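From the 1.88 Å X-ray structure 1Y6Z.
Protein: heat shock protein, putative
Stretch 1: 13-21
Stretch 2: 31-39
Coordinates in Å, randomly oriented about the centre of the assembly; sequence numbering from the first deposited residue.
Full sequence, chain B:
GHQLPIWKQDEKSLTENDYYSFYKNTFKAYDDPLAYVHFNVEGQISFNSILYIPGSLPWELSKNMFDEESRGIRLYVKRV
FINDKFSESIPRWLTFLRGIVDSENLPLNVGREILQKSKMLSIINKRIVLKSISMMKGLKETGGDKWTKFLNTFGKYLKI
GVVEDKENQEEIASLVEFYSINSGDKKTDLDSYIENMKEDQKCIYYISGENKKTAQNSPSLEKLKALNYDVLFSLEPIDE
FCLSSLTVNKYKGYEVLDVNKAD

Stretch 1 13-21: SLTENDYYS
Stretch 2, residues 31-39: DDPLAYVHF

The first turns of a helix, from residue 16 through the end of stretch 1, lie across a strand that begins at residue 35; both continue later in the chain. Their axes approach to 10.1 Å, with N-to-C directions 100° apart, so the two elements run nearly perpendicular. The helix (phi/psi near -60/-43) starts after Ser13 and Leu14 (-68/142, chi1 m, chi2 t) in loop and Thr15 at the N-cap (-101/164, chi1 p). Thr15 OG1 accepts from Asp18 N at 3.2 Å, and Thr15 N donates to Asp18 OD2 at 2.9 Å, a reciprocal pair that ties off the first turn. Further along, Tyr20 N bonds Glu16 O at 2.9 Å.

Stretch 2 enters as extended loop. Asp31 (-78/148) stays clear of the helix. Asp32 (-63/146, chi1 m) lies nearest Tyr20, Asp32 CA 6.2 Å from Tyr20 CA, and brings OD2 to 3.2 Å from Tyr20 CD2, oblique to the ring. Pro33 (-70/156, C-gamma endo) covers one face of the Tyr20 ring: its CD sits 3.9 Å from the ring centroid and 18° off the normal, a CH-pi contact. Tyr20 itself is m, with chi2 19°, and its CA-to-CB bond points toward stretch 2. Leu34 has its CA-to-CB bond away from the helix, and its -74/-34 backbone interrupts the extended run before the strand.

In the strand the side chains alternate. Ala35 (-162/168) points away, whereas Tyr36 (-155/161, chi1 p, chi2 95°) points toward the helix, Tyr36 CA 8.1 Å from Tyr19 CA. Tyr19 (chi1 m, chi2 105°) meets it in an offset stack, centroids 4.5 Å apart and planes at 26°; the closest pair is Tyr19 CD1 to Tyr36 CE1 at 3.4 Å. Tyr19 CB also lies over the Tyr36 face, 4.0 Å from the ring centroid and 14° off the normal, a CH-pi contact. Tyr20 CE1 approaches Tyr36 CE2 obliquely at 4.0 Å, while Glu16 CG lies at the ring edge, 4.0 Å from Tyr36 CE2. Glu16 extends t, t with chi3 65°, and a water bridges its carboxylate to the phenol: it donates to Glu16 OE2 at 2.9 Å and lies 3.0 Å from Tyr36 OH.

Val37 (-144/139, chi1 p) points away again. His38 (-116/119, chi1 t, chi2 -172°) returns toward the helix, and His38 ND1 forms a short hydrogen bond to Tyr19 OH, 2.6 Å. The rings meet rim to rim, planes at 68° and centroids 5.6 Å apart. Leu14 CD1 reaches the imidazole edge, 4.3 Å from His38 ND1. Phe39 lies beyond the contact, which buries 440 Å² in all.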

# COMPACT_ATOMS: atom_id res chain seq x y z
N SER B 13 24.74 2.88 -9.46
CA SER B 13 25.78 3.72 -10.02
C SER B 13 25.19 4.96 -10.72
O SER B 13 25.86 6.00 -10.82
CB SER B 13 26.63 2.93 -11.01
OG SER B 13 27.91 3.57 -11.13
N LEU B 14 23.94 4.84 -11.18
CA LEU B 14 23.20 5.89 -11.93
C LEU B 14 22.83 7.14 -11.12
O LEU B 14 22.44 7.05 -9.97
CB LEU B 14 21.92 5.25 -12.53
CG LEU B 14 22.15 3.96 -13.37
CD1 LEU B 14 20.85 3.22 -13.82
CD2 LEU B 14 23.02 4.28 -14.52
N THR B 15 22.90 8.32 -11.74
CA THR B 15 22.46 9.52 -11.06
C THR B 15 21.06 9.90 -11.55
O THR B 15 20.61 9.41 -12.59
CB THR B 15 23.38 10.74 -11.41
OG1 THR B 15 23.36 10.97 -12.83
CG2 THR B 15 24.80 10.56 -10.88
N GLU B 16 20.37 10.76 -10.82
CA GLU B 16 19.14 11.34 -11.32
C GLU B 16 19.26 11.84 -12.75
O GLU B 16 18.37 11.60 -13.56
CB GLU B 16 18.66 12.49 -10.46
CG GLU B 16 17.18 12.87 -10.73
CD GLU B 16 16.72 14.08 -9.95
OE1 GLU B 16 17.23 15.19 -10.18
OE2 GLU B 16 15.79 13.93 -9.13
N ASN B 17 20.37 12.48 -13.06
CA ASN B 17 20.58 13.04 -14.38
C ASN B 17 20.65 11.97 -15.46
O ASN B 17 20.21 12.24 -16.56
CB ASN B 17 21.83 13.91 -14.46
CG ASN B 17 21.93 14.64 -15.80
OD1 ASN B 17 21.26 15.65 -16.01
ND2 ASN B 17 22.74 14.10 -16.74
N ASP B 18 21.20 10.79 -15.14
CA ASP B 18 21.25 9.67 -16.04
C ASP B 18 19.80 9.23 -16.43
O ASP B 18 19.53 8.92 -17.57
CB ASP B 18 21.96 8.47 -15.41
CG ASP B 18 23.48 8.67 -15.32
OD1 ASP B 18 24.02 9.44 -16.14
OD2 ASP B 18 24.10 8.07 -14.42
N TYR B 19 18.92 9.19 -15.44
CA TYR B 19 17.50 8.81 -15.67
C TYR B 19 16.74 9.91 -16.46
O TYR B 19 15.97 9.61 -17.40
CB TYR B 19 16.85 8.55 -14.32
CG TYR B 19 17.21 7.21 -13.70
CD1 TYR B 19 18.09 7.13 -12.63
CD2 TYR B 19 16.67 6.01 -14.20
CE1 TYR B 19 18.41 5.89 -12.04
CE2 TYR B 19 16.96 4.78 -13.61
CZ TYR B 19 17.84 4.73 -12.54
OH TYR B 19 18.13 3.49 -11.95
N TYR B 20 16.93 11.15 -16.04
CA TYR B 20 16.29 12.29 -16.74
C TYR B 20 16.76 12.40 -18.19
O TYR B 20 15.95 12.61 -19.08
CB TYR B 20 16.62 13.58 -16.02
CG TYR B 20 15.81 13.89 -14.80
CD1 TYR B 20 15.08 12.90 -14.09
CD2 TYR B 20 15.81 15.20 -14.29
CE1 TYR B 20 14.38 13.23 -12.93
CE2 TYR B 20 15.11 15.50 -13.13
CZ TYR B 20 14.38 14.51 -12.48
OH TYR B 20 13.65 14.82 -11.34
N SER B 21 18.07 12.23 -18.46
CA SER B 21 18.59 12.23 -19.85
C SER B 21 18.08 11.09 -20.70
O SER B 21 17.76 11.28 -21.85
CB SER B 21 20.13 12.20 -19.88
OG SER B 21 20.59 13.25 -19.04
N ASP B 31 10.69 18.69 -20.81
CA ASP B 31 10.63 18.97 -19.40
C ASP B 31 11.07 17.72 -18.62
O ASP B 31 10.86 16.59 -19.08
CB ASP B 31 9.19 19.30 -18.98
CG ASP B 31 8.52 20.34 -19.88
OD1 ASP B 31 7.30 20.55 -19.69
OD2 ASP B 31 9.19 20.93 -20.79
N ASP B 32 11.69 17.96 -17.47
CA ASP B 32 12.09 16.88 -16.56
C ASP B 32 10.87 16.12 -16.03
O ASP B 32 9.85 16.71 -15.76
CB ASP B 32 12.84 17.46 -15.40
CG ASP B 32 14.31 17.81 -15.76
OD1 ASP B 32 14.77 17.57 -16.89
OD2 ASP B 32 15.04 18.24 -14.85
N PRO B 33 11.02 14.81 -15.80
CA PRO B 33 9.89 14.15 -15.16
C PRO B 33 9.70 14.56 -13.72
O PRO B 33 10.65 15.03 -13.04
CB PRO B 33 10.24 12.63 -15.27
CG PRO B 33 11.68 12.55 -15.55
CD PRO B 33 12.15 13.90 -16.09
N LEU B 34 8.48 14.41 -13.26
CA LEU B 34 8.15 14.72 -11.91
C LEU B 34 8.69 13.66 -10.94
O LEU B 34 9.04 13.99 -9.79
CB LEU B 34 6.64 14.84 -11.77
CG LEU B 34 6.03 16.26 -11.78
CD1 LEU B 34 6.85 17.31 -12.52
CD2 LEU B 34 4.53 16.22 -12.13
N ALA B 35 8.70 12.42 -11.43
CA ALA B 35 9.22 11.31 -10.64
C ALA B 35 9.54 10.11 -11.56
O ALA B 35 9.15 10.06 -12.75
CB ALA B 35 8.21 10.92 -9.62
N TYR B 36 10.25 9.14 -11.00
CA TYR B 36 10.52 7.89 -11.71
C TYR B 36 10.77 6.79 -10.70
O TYR B 36 11.13 7.09 -9.56
CB TYR B 36 11.73 7.99 -12.65
CG TYR B 36 13.04 8.22 -11.95
CD1 TYR B 36 13.90 7.15 -11.63
CD2 TYR B 36 13.46 9.51 -11.64
CE1 TYR B 36 15.11 7.37 -10.99
CE2 TYR B 36 14.70 9.74 -10.97
CZ TYR B 36 15.50 8.66 -10.67
OH TYR B 36 16.69 8.90 -10.02
N VAL B 37 10.65 5.55 -11.17
CA VAL B 37 11.11 4.38 -10.41
C VAL B 37 11.67 3.35 -11.41
O VAL B 37 11.10 3.16 -12.49
CB VAL B 37 9.95 3.77 -9.52
CG1 VAL B 37 8.75 3.48 -10.33
CG2 VAL B 37 10.45 2.54 -8.74
N HIS B 38 12.79 2.74 -11.02
CA HIS B 38 13.46 1.72 -11.83
C HIS B 38 13.34 0.45 -10.97
O HIS B 38 13.79 0.44 -9.83
CB HIS B 38 14.90 2.14 -12.02
CG HIS B 38 15.74 1.14 -12.77
ND1 HIS B 38 17.10 1.28 -12.89
CD2 HIS B 38 15.42 0.02 -13.45
CE1 HIS B 38 17.59 0.27 -13.60
NE2 HIS B 38 16.59 -0.49 -13.97
N PHE B 39 12.68 -0.57 -11.51
CA PHE B 39 12.61 -1.83 -10.80
C PHE B 39 12.91 -3.00 -11.69
O PHE B 39 12.81 -2.95 -12.92
CB PHE B 39 11.27 -1.95 -10.06
CG PHE B 39 10.08 -2.00 -10.94
CD1 PHE B 39 9.40 -3.22 -11.15
CD2 PHE B 39 9.57 -0.84 -11.53
CE1 PHE B 39 8.27 -3.29 -11.93
CE2 PHE B 39 8.42 -0.90 -12.34
CZ PHE B 39 7.76 -2.13 -12.53
O HOH W 1 16.05 11.20 -8.16